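PDB 6F2P: paenibacillus xanthan lyase from Paenibacillus, which cleaves xanthan by beta-elimination, releasing the terminal, typically pyruvylated mannose of its side chains, and binds calcium ions. Local coordinates for residues A[403-408]-A[443-448]; A[448-453]-A[474-479]; A[439-444]-A[478-483]; A[218-223]-A[393-398]. One frame throughout, in Å; residues are numbered along the deposited sequence.

Interaction 1: residues A[403-408]-A[443-448]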
loop_
_atom_site.group_PDB
_atom_site.type_symbol
_atom_site.label_atom_id
_atom_site.label_comp_id
_atom_site.label_asym_id
_atom_site.label_seq_id
_atom_site.Cartn_x
_atom_site.Cartn_y
_atom_site.Cartn_z
ATOM N N LYS A 403 22.866 -9.093 -8.390
ATOM C CA LYS A 403 22.001 -10.227 -8.719
ATOM C C LYS A 403 20.594 -10.121 -8.103
ATOM O O LYS A 403 19.924 -11.126 -7.887
ATOM C CB LYS A 403 22.664 -11.533 -8.284
ATOM C CG LYS A 403 23.906 -11.902 -9.076
ATOM C CD LYS A 403 24.878 -12.690 -8.221
ATOM C CE LYS A 403 24.643 -14.180 -8.285
ATOM N NZ LYS A 403 25.616 -14.942 -7.436
ATOM N N GLY A 404 20.143 -8.906 -7.830
ATOM C CA GLY A 404 18.875 -8.719 -7.152
ATOM C C GLY A 404 17.675 -8.720 -8.082
ATOM O O GLY A 404 16.574 -8.347 -7.671
ATOM N N TRP A 405 17.896 -9.159 -9.321
ATOM C CA TRP A 405 16.909 -9.104 -10.411
ATOM C C TRP A 405 15.458 -9.386 -10.020
ATOM O O TRP A 405 14.553 -8.659 -10.421
ATOM C CB TRP A 405 17.313 -10.072 -11.532
ATOM C CG TRP A 405 18.748 -9.934 -11.973
ATOM C CD1 TRP A 405 19.335 -8.835 -12.542
ATOM C CD2 TRP A 405 19.775 -10.932 -11.880
ATOM N NE1 TRP A 405 20.663 -9.091 -12.803
ATOM C CE2 TRP A 405 20.953 -10.372 -12.410
ATOM C CE3 TRP A 405 19.809 -12.248 -11.401
ATOM C CZ2 TRP A 405 22.143 -11.084 -12.480
ATOM C CZ3 TRP A 405 20.991 -12.949 -11.470
ATOM C CH2 TRP A 405 22.141 -12.369 -12.004
ATOM N N HIS A 406 15.245 -10.440 -9.239
ATOM C CA HIS A 406 13.899 -10.908 -8.953
ATOM C C HIS A 406 13.483 -10.733 -7.490
ATOM O O HIS A 406 12.482 -11.300 -7.058
ATOM C CB HIS A 406 13.761 -12.376 -9.374
ATOM C CG HIS A 406 14.174 -12.634 -10.790
ATOM N ND1 HIS A 406 13.511 -12.090 -11.869
ATOM C CD2 HIS A 406 15.194 -13.364 -11.301
ATOM C CE1 HIS A 406 14.098 -12.484 -12.987
ATOM N NE2 HIS A 406 15.123 -13.255 -12.670
ATOM N N THR A 407 14.236 -9.939 -6.732
ATOM C CA THR A 407 13.957 -9.777 -5.304
ATOM C C THR A 407 12.628 -9.064 -5.000
ATOM O O THR A 407 12.181 -9.044 -3.851
ATOM C CB THR A 407 15.118 -9.070 -4.551
ATOM O OG1 THR A 407 15.434 -7.826 -5.190
ATOM C CG2 THR A 407 16.356 -9.947 -4.519
ATOM N N GLY A 408 12.006 -8.484 -6.026
ATOM C CA GLY A 408 10.717 -7.826 -5.880
ATOM C C GLY A 408 9.614 -8.475 -6.712
ATOM O O GLY A 408 8.527 -7.920 -6.864
ATOM N N ASN A 443 16.085 -18.418 -15.905
ATOM C CA ASN A 443 17.478 -17.995 -16.041
ATOM C C ASN A 443 17.634 -16.674 -16.788
ATOM O O ASN A 443 18.405 -16.566 -17.739
ATOM C CB ASN A 443 18.295 -19.094 -16.713
ATOM C CG ASN A 443 19.792 -18.871 -16.590
ATOM O OD1 ASN A 443 20.379 -19.088 -15.528
ATOM N ND2 ASN A 443 20.419 -18.450 -17.683
ATOM N N THR A 444 16.888 -15.668 -16.360
ATOM C CA THR A 444 16.924 -14.369 -17.013
ATOM C C THR A 444 17.197 -13.281 -15.993
ATOM O O THR A 444 17.150 -13.517 -14.785
ATOM C CB THR A 444 15.598 -14.056 -17.737
ATOM O OG1 THR A 444 14.527 -13.980 -16.783
ATOM C CG2 THR A 444 15.290 -15.134 -18.761
ATOM N N THR A 445 17.495 -12.088 -16.488
ATOM C CA THR A 445 17.748 -10.958 -15.611
ATOM C C THR A 445 16.636 -9.941 -15.792
ATOM O O THR A 445 15.747 -10.119 -16.628
ATOM C CB THR A 445 19.103 -10.285 -15.909
ATOM O OG1 THR A 445 19.082 -9.720 -17.228
ATOM C CG2 THR A 445 20.245 -11.292 -15.787
ATOM N N GLN A 446 16.688 -8.870 -15.010
ATOM C CA GLN A 446 15.700 -7.819 -15.134
ATOM C C GLN A 446 16.355 -6.492 -14.826
ATOM O O GLN A 446 17.088 -6.362 -13.842
ATOM C CB GLN A 446 14.501 -8.063 -14.195
ATOM C CG GLN A 446 13.474 -6.936 -14.228
ATOM C CD GLN A 446 12.295 -7.139 -13.282
ATOM O OE1 GLN A 446 11.248 -6.505 -13.442
ATOM N NE2 GLN A 446 12.460 -8.014 -12.292
ATOM N N THR A 447 16.085 -5.520 -15.688
ATOM C CA THR A 447 16.554 -4.155 -15.516
ATOM C C THR A 447 16.301 -3.639 -14.096
ATOM O O THR A 447 15.181 -3.721 -13.581
ATOM C CB THR A 447 15.864 -3.243 -16.534
ATOM O OG1 THR A 447 16.183 -3.704 -17.852
ATOM C CG2 THR A 447 16.304 -1.795 -16.372
ATOM N N ALA A 448 17.354 -3.121 -13.473
ATOM C CA ALA A 448 17.280 -2.608 -12.117
ATOM C C ALA A 448 16.631 -1.230 -12.034
ATOM O O ALA A 448 16.458 -0.544 -13.039
ATOM C CB ALA A 448 18.660 -2.548 -11.517
#
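K403 brings its CA over the centre of one face of the W405 indole. G404 opens a type I beta turn that closes at T407. W405 is the main contact residue. Its CG lies anti to the carbonyl carbon, and the indole ends up against T445. The threonine crosses the ring obliquely on the face away from K403. T445 CB makes a CH-pi contact, 3.7 Å from the centroid of the five-membered ring. T445 CG2 reaches W405 CE2 at 3.6 Å, toward the rim. The backbone oxygen Q446 O sits at the indole edge, 3.6 Å from W405 CD1. W405 O takes a weak hydrogen bond from Q446 NE2 at 2.9 Å. The stronger partners of this extended glutamine lie elsewhere: OE1 receives V476 N and NE2 also bonds D409 OD1. W405 CB lies over the centre of one face of the H406 ring. H406 NE2 donates to T444 O at 2.9 Å, with an N-H...O angle of 149°. T444 O lies near the imidazole plane, but the donor stands above the carbonyl plane. H406 ND1 bonds D409 OD2, which fixes the ring rotation. T407 ends the turn, with N and OG1 both donating to G404 O. The turn belongs to the loop between strands 380-385 and 411-415. Its partner belongs to the loop between strands 439-441 and 457-462, and Y433 stacks on W405.

Interaction 2: residues A[448-453]-A[474-479]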
loop_
_atom_site.group_PDB
_atom_site.type_symbol
_atom_site.label_atom_id
_atom_site.label_comp_id
_atom_site.label_asym_id
_atom_site.label_seq_id
_atom_site.Cartn_x
_atom_site.Cartn_y
_atom_site.Cartn_z
ATOM N N ALA A 448 17.354 -3.121 -13.473
ATOM C CA ALA A 448 17.280 -2.608 -12.117
ATOM C C ALA A 448 16.631 -1.230 -12.034
ATOM O O ALA A 448 16.458 -0.544 -13.039
ATOM C CB ALA A 448 18.660 -2.548 -11.517
ATOM N N ASN A 449 16.286 -0.838 -10.815
ATOM C CA ASN A 449 15.836 0.513 -10.526
ATOM C C ASN A 449 14.627 0.948 -11.342
ATOM O O ASN A 449 14.547 2.099 -11.769
ATOM C CB ASN A 449 16.978 1.511 -10.724
ATOM C CG ASN A 449 18.297 1.006 -10.168
ATOM O OD1 ASN A 449 18.352 0.454 -9.073
ATOM N ND2 ASN A 449 19.369 1.194 -10.929
ATOM N N SER A 450 13.691 0.024 -11.547
ATOM C CA SER A 450 12.549 0.274 -12.420
ATOM C C SER A 450 11.216 -0.076 -11.775
ATOM O O SER A 450 11.123 -1.032 -11.003
ATOM C CB SER A 450 12.694 -0.556 -13.689
ATOM O OG SER A 450 13.964 -0.364 -14.278
ATOM N N ARG A 451 10.180 0.683 -12.116
ATOM C CA ARG A 451 8.830 0.376 -11.659
ATOM C C ARG A 451 8.062 -0.271 -12.804
ATOM O O ARG A 451 8.388 -0.052 -13.974
ATOM C CB ARG A 451 8.127 1.643 -11.179
ATOM C CG ARG A 451 9.010 2.462 -10.271
ATOM C CD ARG A 451 8.276 3.569 -9.536
ATOM N NE ARG A 451 7.727 4.606 -10.409
ATOM C CZ ARG A 451 8.448 5.414 -11.181
ATOM N NH1 ARG A 451 9.770 5.305 -11.224
ATOM N NH2 ARG A 451 7.840 6.328 -11.927
ATOM N N SER A 452 7.060 -1.082 -12.471
ATOM C CA SER A 452 6.257 -1.761 -13.488
ATOM C C SER A 452 5.256 -0.777 -14.063
ATOM O O SER A 452 5.155 0.364 -13.604
ATOM C CB SER A 452 5.514 -2.970 -12.906
ATOM O OG SER A 452 4.396 -2.579 -12.115
ATOM N N ASP A 453 4.516 -1.215 -15.072
ATOM C CA ASP A 453 3.417 -0.409 -15.579
ATOM C C ASP A 453 2.089 -0.878 -14.959
ATOM O O ASP A 453 1.006 -0.583 -15.482
ATOM C CB ASP A 453 3.378 -0.457 -17.109
ATOM C CG ASP A 453 3.154 -1.863 -17.649
ATOM O OD1 ASP A 453 3.256 -2.846 -16.882
ATOM O OD2 ASP A 453 2.875 -1.985 -18.857
ATOM N N HIS A 474 4.405 -7.556 -13.891
ATOM C CA HIS A 474 4.812 -7.377 -15.275
ATOM C C HIS A 474 6.298 -7.072 -15.293
ATOM O O HIS A 474 6.699 -5.922 -15.106
ATOM C CB HIS A 474 4.060 -6.238 -15.946
ATOM C CG HIS A 474 4.426 -6.064 -17.389
ATOM N ND1 HIS A 474 4.163 -4.903 -18.089
ATOM C CD2 HIS A 474 5.036 -6.901 -18.257
ATOM C CE1 HIS A 474 4.599 -5.038 -19.330
ATOM N NE2 HIS A 474 5.136 -6.238 -19.459
ATOM N N THR A 475 7.101 -8.114 -15.491
ATOM C CA THR A 475 8.554 -8.003 -15.520
ATOM C C THR A 475 8.991 -6.879 -16.448
ATOM O O THR A 475 8.514 -6.793 -17.582
ATOM C CB THR A 475 9.188 -9.327 -15.988
ATOM O OG1 THR A 475 8.593 -10.420 -15.274
ATOM C CG2 THR A 475 10.687 -9.323 -15.730
ATOM N N VAL A 476 9.873 -5.999 -15.980
ATOM C CA VAL A 476 10.269 -4.882 -16.834
ATOM C C VAL A 476 11.202 -5.375 -17.934
ATOM O O VAL A 476 12.067 -6.220 -17.696
ATOM C CB VAL A 476 10.849 -3.669 -16.055
ATOM C CG1 VAL A 476 10.225 -3.566 -14.673
ATOM C CG2 VAL A 476 12.333 -3.758 -15.943
ATOM N N GLY A 477 10.991 -4.882 -19.150
ATOM C CA GLY A 477 11.762 -5.350 -20.291
ATOM C C GLY A 477 11.306 -6.702 -20.825
ATOM O O GLY A 477 11.886 -7.236 -21.770
ATOM N N LYS A 478 10.260 -7.260 -20.224
ATOM C CA LYS A 478 9.722 -8.530 -20.681
ATOM C C LYS A 478 8.230 -8.418 -20.969
ATOM O O LYS A 478 7.586 -7.438 -20.585
ATOM C CB LYS A 478 9.983 -9.620 -19.646
ATOM C CG LYS A 478 11.451 -9.742 -19.207
ATOM C CD LYS A 478 12.372 -10.079 -20.352
ATOM C CE LYS A 478 13.748 -10.508 -19.830
ATOM N NZ LYS A 478 14.757 -10.672 -20.935
ATOM N N SER A 479 7.677 -9.406 -21.661
ATOM C CA SER A 479 6.239 -9.414 -21.884
ATOM C C SER A 479 5.572 -10.080 -20.689
ATOM O O SER A 479 4.391 -9.839 -20.413
ATOM C CB SER A 479 5.876 -10.158 -23.166
ATOM O OG SER A 479 6.190 -11.537 -23.060
HETATM O O HOH W 1 6.148 -3.330 -16.268
#
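H474 holds CG anti to the backbone N (chi1 -178°), which sends the ring toward D453. Its CB lies 3.6 Å from D453 OD1. CG runs past the same oxygen without a polar role. ND1 makes the main bond, donating to D453 OD1 at 2.6 Å. This bond is nearly straight, with an N-H...O angle of 167°. The oxygen lies in the imidazole plane but is approached from above the plane of its own carboxylate. The two planes are 39° apart. CE1 faces both D453 oxygens at the ring edge. CD2, on the other flank, comes near L480 O. NE2 at the tip donates a weak hydrogen bond back to K478 O. That carbonyl belongs to the last residue of the type II turn T475-K478, whose positive phi falls on G477. Water 1 bridges the two backbones. It accepts from D453 N at 2.9 Å and donates to H474 O.

The other half of the contact is van der Waals packing around V476, which points its two methyls at the neighbouring loop. CG2 meets S450 CB at 3.9 Å, and CG1 meets R451 O at 4.0 Å. S450 OG turns back to A448 O.

Both ring nitrogens of H474 donate, one of them weakly, which is consistent with a protonated imidazolium. The carboxylate of D453 would favour that state. The pair would then be a charge-assisted histidine-carboxylate hydrogen bond at the surface.

Interaction 3: residues A[439-444]-A[478-483]; sequences TVLQNT and KSLTAK
L480 carries the close part of this contact. Its CG is anti to the backbone N (chi1 177°), and CD2 lies against the backbone of strand 439-441. L480 CD2 lies 3.7 Å from both V440 C and L441 N. It also comes within 3.8 Å of T439 O. L441 and L480 slide past each other in opposite directions, with L441 CG 4.0 Å from L480 CD2. L441 CD1 lies along the aliphatic part of K478. It comes 3.6 Å from K478 CD, on a chain bent at chi2.

The contact loosens toward T439 and A482. T439 CG2 and A482 CB are 4.4 Å apart, while T439 OG1 turns to K484 NZ and T510 OG1. The K478 end is close but partly exposed. There T444 OG1 donates back to L441 O from above the carbonyl plane, closing the bend after the strand.

No hydrogen bond joins the two segments. The touching parts, CA 439 to 441 and CA 478 to 482, run 151° apart. They belong to different sheets. Strand 439-441 is outermost in one sheet and pairs with 508-516. Strand 481-488 lies between 466-474 and 493-501 in another. The leucines pack between these sheets of the super-sandwich domain.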
loop_
_atom_site.group_PDB
_atom_site.type_symbol
_atom_site.label_atom_id
_atom_site.label_comp_id
_atom_site.label_asym_id
_atom_site.label_seq_id
_atom_site.Cartn_x
_atom_site.Cartn_y
_atom_site.Cartn_z
ATOM N N THR A 439 7.436 -15.421 -9.785
ATOM C CA THR A 439 7.159 -15.967 -11.107
ATOM C C THR A 439 8.101 -15.308 -12.101
ATOM O O THR A 439 8.071 -14.093 -12.244
ATOM C CB THR A 439 5.711 -15.683 -11.536
ATOM O OG1 THR A 439 4.819 -16.403 -10.679
ATOM C CG2 THR A 439 5.481 -16.099 -12.972
ATOM N N VAL A 440 8.931 -16.095 -12.785
ATOM C CA VAL A 440 9.975 -15.539 -13.661
ATOM C C VAL A 440 10.168 -16.265 -15.001
ATOM O O VAL A 440 9.711 -17.403 -15.182
ATOM C CB VAL A 440 11.355 -15.564 -12.968
ATOM C CG1 VAL A 440 11.361 -14.706 -11.711
ATOM C CG2 VAL A 440 11.756 -17.002 -12.659
ATOM N N LEU A 441 10.856 -15.599 -15.932
ATOM C CA LEU A 441 11.372 -16.259 -17.131
ATOM C C LEU A 441 12.649 -16.969 -16.727
ATOM O O LEU A 441 13.514 -16.368 -16.085
ATOM C CB LEU A 441 11.702 -15.246 -18.218
ATOM C CG LEU A 441 10.536 -14.447 -18.782
ATOM C CD1 LEU A 441 11.053 -13.394 -19.761
ATOM C CD2 LEU A 441 9.510 -15.376 -19.445
ATOM N N GLN A 442 12.770 -18.242 -17.092
ATOM C CA GLN A 442 13.861 -19.071 -16.585
ATOM C C GLN A 442 15.243 -18.532 -16.935
ATOM O O GLN A 442 15.530 -18.230 -18.103
ATOM C CB GLN A 442 13.726 -20.504 -17.088
ATOM C CG GLN A 442 14.936 -21.358 -16.798
ATOM C CD GLN A 442 14.730 -22.805 -17.181
ATOM O OE1 GLN A 442 13.936 -23.113 -18.070
ATOM N NE2 GLN A 442 15.437 -23.708 -16.501
ATOM N N ASN A 443 16.085 -18.418 -15.905
ATOM C CA ASN A 443 17.478 -17.995 -16.041
ATOM C C ASN A 443 17.634 -16.674 -16.788
ATOM O O ASN A 443 18.405 -16.566 -17.739
ATOM C CB ASN A 443 18.295 -19.094 -16.713
ATOM C CG ASN A 443 19.792 -18.871 -16.590
ATOM O OD1 ASN A 443 20.379 -19.088 -15.528
ATOM N ND2 ASN A 443 20.419 -18.450 -17.683
ATOM N N THR A 444 16.888 -15.668 -16.360
ATOM C CA THR A 444 16.924 -14.369 -17.013
ATOM C C THR A 444 17.197 -13.281 -15.993
ATOM O O THR A 444 17.150 -13.517 -14.785
ATOM C CB THR A 444 15.598 -14.056 -17.737
ATOM O OG1 THR A 444 14.527 -13.980 -16.783
ATOM C CG2 THR A 444 15.290 -15.134 -18.761
ATOM N N LYS A 478 10.260 -7.260 -20.224
ATOM C CA LYS A 478 9.722 -8.530 -20.681
ATOM C C LYS A 478 8.230 -8.418 -20.969
ATOM O O LYS A 478 7.586 -7.438 -20.585
ATOM C CB LYS A 478 9.983 -9.620 -19.646
ATOM C CG LYS A 478 11.451 -9.742 -19.207
ATOM C CD LYS A 478 12.372 -10.079 -20.352
ATOM C CE LYS A 478 13.748 -10.508 -19.830
ATOM N NZ LYS A 478 14.757 -10.672 -20.935
ATOM N N SER A 479 7.677 -9.406 -21.661
ATOM C CA SER A 479 6.239 -9.414 -21.884
ATOM C C SER A 479 5.572 -10.080 -20.689
ATOM O O SER A 479 4.391 -9.839 -20.413
ATOM C CB SER A 479 5.876 -10.158 -23.166
ATOM O OG SER A 479 6.190 -11.537 -23.060
ATOM N N LEU A 480 6.349 -10.911 -19.991
ATOM C CA LEU A 480 5.854 -11.723 -18.886
ATOM C C LEU A 480 4.951 -10.929 -17.973
ATOM O O LEU A 480 5.277 -9.814 -17.571
ATOM C CB LEU A 480 7.005 -12.330 -18.070
ATOM C CG LEU A 480 6.534 -13.145 -16.857
ATOM C CD1 LEU A 480 5.599 -14.278 -17.277
ATOM C CD2 LEU A 480 7.687 -13.697 -16.030
ATOM N N THR A 481 3.797 -11.506 -17.670
ATOM C CA THR A 481 2.856 -10.878 -16.764
ATOM C C THR A 481 2.102 -11.963 -16.007
ATOM O O THR A 481 1.967 -13.091 -16.491
ATOM C CB THR A 481 1.895 -9.957 -17.532
ATOM O OG1 THR A 481 1.239 -9.068 -16.621
ATOM C CG2 THR A 481 0.876 -10.777 -18.306
ATOM N N ALA A 482 1.638 -11.642 -14.806
ATOM C CA ALA A 482 0.946 -12.630 -13.989
ATOM C C ALA A 482 0.137 -11.987 -12.876
ATOM O O ALA A 482 0.438 -10.875 -12.437
ATOM C CB ALA A 482 1.939 -13.598 -13.402
ATOM N N LYS A 483 -0.894 -12.697 -12.423
ATOM C CA LYS A 483 -1.639 -12.287 -11.239
ATOM C C LYS A 483 -1.385 -13.259 -10.089
ATOM O O LYS A 483 -1.823 -14.418 -10.102
ATOM C CB LYS A 483 -3.126 -12.128 -11.546
ATOM C CG LYS A 483 -3.416 -10.876 -12.342
ATOM C CD LYS A 483 -4.686 -10.983 -13.166
ATOM C CE LYS A 483 -4.919 -9.696 -13.942
ATOM N NZ LYS A 483 -6.203 -9.693 -14.688
#

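Interaction 4: residues A[218-223]-A[393-398]; sequences VQHTYY and NYESIN
The Y223 ring has protein on both faces. E395 CB lies on one, 4.2 Å from the ring centroid in a CH-pi contact, offset toward the rim. Y222 CB lies on the opposite face. Q219 O and H220 C sit at the in-plane edge. Y394 O approaches obliquely, 3.6 Å from Y223 CE2. The H220 imidazole is met at its edge. Both E395 OE1 and I397 CD1 lie near its plane, and I397 CD1 meets H220 CE1 tip to tip at 3.9 Å. H220 also meets the Y229 ring.

E395 joins the two rings. Its CG is anti to the backbone N (chi1 -175°). CB lies over Y223, and the extended chain beyond it carries the carboxylate to H220. H220 ND1 donates to the syn lone pair of E395 OE1, modelled at 2.3 Å. This is shorter than a normal hydrogen bond, though nothing follows at this resolution. The N-H...O angle is 157°, and the carboxylate is turned 63° from the imidazole. OE2 is held by a salt bridge to R283 NH1 and a hydrogen bond to Y225 OH. The arginine would favour the ionised carboxylate.

H220 lies in the tight hairpin between strands 217-219 and 223-224. The contact joins the N-terminal helical domain to the super-sandwich domain. In polysaccharide lyase family 8 the catalytic cleft runs between these domains, so this histidine-carboxylate pair probably lines it.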
loop_
_atom_site.group_PDB
_atom_site.type_symbol
_atom_site.label_atom_id
_atom_site.label_comp_id
_atom_site.label_asym_id
_atom_site.label_seq_id
_atom_site.Cartn_x
_atom_site.Cartn_y
_atom_site.Cartn_z
ATOM N N VAL A 218 10.481 4.692 2.779
ATOM C CA VAL A 218 10.927 4.744 1.400
ATOM C C VAL A 218 12.107 5.689 1.271
ATOM O O VAL A 218 12.109 6.768 1.851
ATOM C CB VAL A 218 9.794 5.218 0.472
ATOM C CG1 VAL A 218 10.323 5.570 -0.915
ATOM C CG2 VAL A 218 8.716 4.161 0.392
ATOM N N GLN A 219 13.112 5.281 0.510
ATOM C CA GLN A 219 14.249 6.142 0.233
ATOM C C GLN A 219 14.631 5.925 -1.224
ATOM O O GLN A 219 14.231 4.925 -1.828
ATOM C CB GLN A 219 15.410 5.836 1.185
ATOM C CG GLN A 219 16.570 6.817 1.108
ATOM C CD GLN A 219 16.151 8.274 1.286
ATOM O OE1 GLN A 219 16.186 9.051 0.332
ATOM N NE2 GLN A 219 15.781 8.653 2.511
ATOM N N HIS A 220 15.378 6.867 -1.789
ATOM C CA HIS A 220 15.659 6.889 -3.224
ATOM C C HIS A 220 14.366 6.884 -4.019
ATOM O O HIS A 220 14.280 6.294 -5.102
ATOM C CB HIS A 220 16.587 5.751 -3.638
ATOM C CG HIS A 220 17.979 5.909 -3.112
ATOM N ND1 HIS A 220 19.030 5.119 -3.532
ATOM C CD2 HIS A 220 18.495 6.767 -2.204
ATOM C CE1 HIS A 220 20.131 5.485 -2.900
ATOM N NE2 HIS A 220 19.831 6.483 -2.084
ATOM N N THR A 221 13.369 7.543 -3.431
ATOM C CA THR A 221 12.084 7.830 -4.054
ATOM C C THR A 221 11.130 6.639 -4.215
ATOM O O THR A 221 9.925 6.796 -4.029
ATOM C CB THR A 221 12.252 8.587 -5.390
ATOM O OG1 THR A 221 13.146 9.687 -5.195
ATOM C CG2 THR A 221 10.919 9.130 -5.864
ATOM N N TYR A 222 11.653 5.459 -4.543
ATOM C CA TYR A 222 10.784 4.332 -4.904
ATOM C C TYR A 222 11.136 2.989 -4.264
ATOM O O TYR A 222 10.723 1.949 -4.778
ATOM C CB TYR A 222 10.776 4.128 -6.426
ATOM C CG TYR A 222 10.507 5.373 -7.239
ATOM C CD1 TYR A 222 9.256 5.978 -7.233
ATOM C CD2 TYR A 222 11.503 5.939 -8.026
ATOM C CE1 TYR A 222 9.003 7.120 -7.985
ATOM C CE2 TYR A 222 11.263 7.083 -8.778
ATOM C CZ TYR A 222 10.012 7.668 -8.757
ATOM O OH TYR A 222 9.776 8.805 -9.505
ATOM N N TYR A 223 11.894 2.983 -3.170
ATOM C CA TYR A 223 12.370 1.708 -2.637
ATOM C C TYR A 223 12.058 1.500 -1.166
ATOM O O TYR A 223 12.188 2.412 -0.357
ATOM C CB TYR A 223 13.871 1.507 -2.920
ATOM C CG TYR A 223 14.190 1.724 -4.375
ATOM C CD1 TYR A 223 14.490 2.991 -4.845
ATOM C CD2 TYR A 223 14.135 0.681 -5.292
ATOM C CE1 TYR A 223 14.741 3.218 -6.169
ATOM C CE2 TYR A 223 14.394 0.899 -6.633
ATOM C CZ TYR A 223 14.696 2.175 -7.063
ATOM O OH TYR A 223 14.956 2.435 -8.386
ATOM N N ASN A 393 11.436 -2.375 -8.592
ATOM C CA ASN A 393 11.655 -3.809 -8.431
ATOM C C ASN A 393 12.767 -4.117 -7.436
ATOM O O ASN A 393 12.550 -4.816 -6.450
ATOM C CB ASN A 393 11.883 -4.513 -9.782
ATOM C CG ASN A 393 12.838 -3.754 -10.709
ATOM O OD1 ASN A 393 13.558 -2.846 -10.288
ATOM N ND2 ASN A 393 12.845 -4.143 -11.986
ATOM N N TYR A 394 13.952 -3.576 -7.688
ATOM C CA TYR A 394 15.044 -3.624 -6.718
ATOM C C TYR A 394 16.023 -2.517 -7.049
ATOM O O TYR A 394 15.978 -1.939 -8.142
ATOM C CB TYR A 394 15.773 -4.962 -6.769
ATOM C CG TYR A 394 16.514 -5.176 -8.069
ATOM C CD1 TYR A 394 15.822 -5.405 -9.252
ATOM C CD2 TYR A 394 17.903 -5.143 -8.118
ATOM C CE1 TYR A 394 16.486 -5.599 -10.447
ATOM C CE2 TYR A 394 18.581 -5.345 -9.319
ATOM C CZ TYR A 394 17.861 -5.575 -10.475
ATOM O OH TYR A 394 18.507 -5.770 -11.673
ATOM N N GLU A 395 16.919 -2.224 -6.115
ATOM C CA GLU A 395 17.916 -1.203 -6.367
ATOM C C GLU A 395 19.290 -1.800 -6.583
ATOM O O GLU A 395 19.773 -2.607 -5.784
ATOM C CB GLU A 395 17.980 -0.189 -5.236
ATOM C CG GLU A 395 18.935 0.936 -5.562
ATOM C CD GLU A 395 19.116 1.911 -4.432
ATOM O OE1 GLU A 395 18.911 3.118 -4.676
ATOM O OE2 GLU A 395 19.476 1.480 -3.316
ATOM N N SER A 396 19.922 -1.400 -7.677
ATOM C CA SER A 396 21.318 -1.726 -7.889
ATOM C C SER A 396 22.042 -0.477 -8.366
ATOM O O SER A 396 21.792 0.022 -9.471
ATOM C CB SER A 396 21.463 -2.854 -8.903
ATOM O OG SER A 396 22.833 -3.162 -9.095
ATOM N N ILE A 397 22.908 0.054 -7.511
ATOM C CA ILE A 397 23.802 1.138 -7.908
ATOM C C ILE A 397 25.199 0.842 -7.398
ATOM O O ILE A 397 25.366 0.016 -6.495
ATOM C CB ILE A 397 23.351 2.488 -7.355
ATOM C CG1 ILE A 397 23.282 2.439 -5.829
ATOM C CG2 ILE A 397 22.016 2.877 -7.952
ATOM C CD1 ILE A 397 22.642 3.661 -5.220
ATOM N N ASN A 398 26.192 1.510 -7.982
ATOM C CA ASN A 398 27.594 1.347 -7.591
ATOM C C ASN A 398 28.022 -0.095 -7.459
ATOM O O ASN A 398 28.784 -0.420 -6.549
ATOM C CB ASN A 398 27.891 2.047 -6.260
ATOM C CG ASN A 398 27.261 3.414 -6.169
ATOM O OD1 ASN A 398 27.268 4.182 -7.137
ATOM N ND2 ASN A 398 26.687 3.722 -5.004
#

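Interactions 3 and 4 are buried, interaction 1 is partly buried and interaction 2 is at the surface. Interaction 3 is apolar and joins two sheets. Interactions 1 and 2 join loops of the same domain and mix methyl packing with histidine hydrogen bonds. Interaction 4 alone crosses to the helical domain. Its histidine-carboxylate bond lies in a buried contact, with E395 itself buried, unlike the more exposed one of interaction 2. Residues 439-453 run through interactions 3, 1 and 2 in turn. Interactions 1 and 2 share A448, and T447 CB packs on V476 CG2 between them. Segment 393-398 ties interaction 4 to both: Y394 OH bonds Q446 O, and N393 N bonds S450 O.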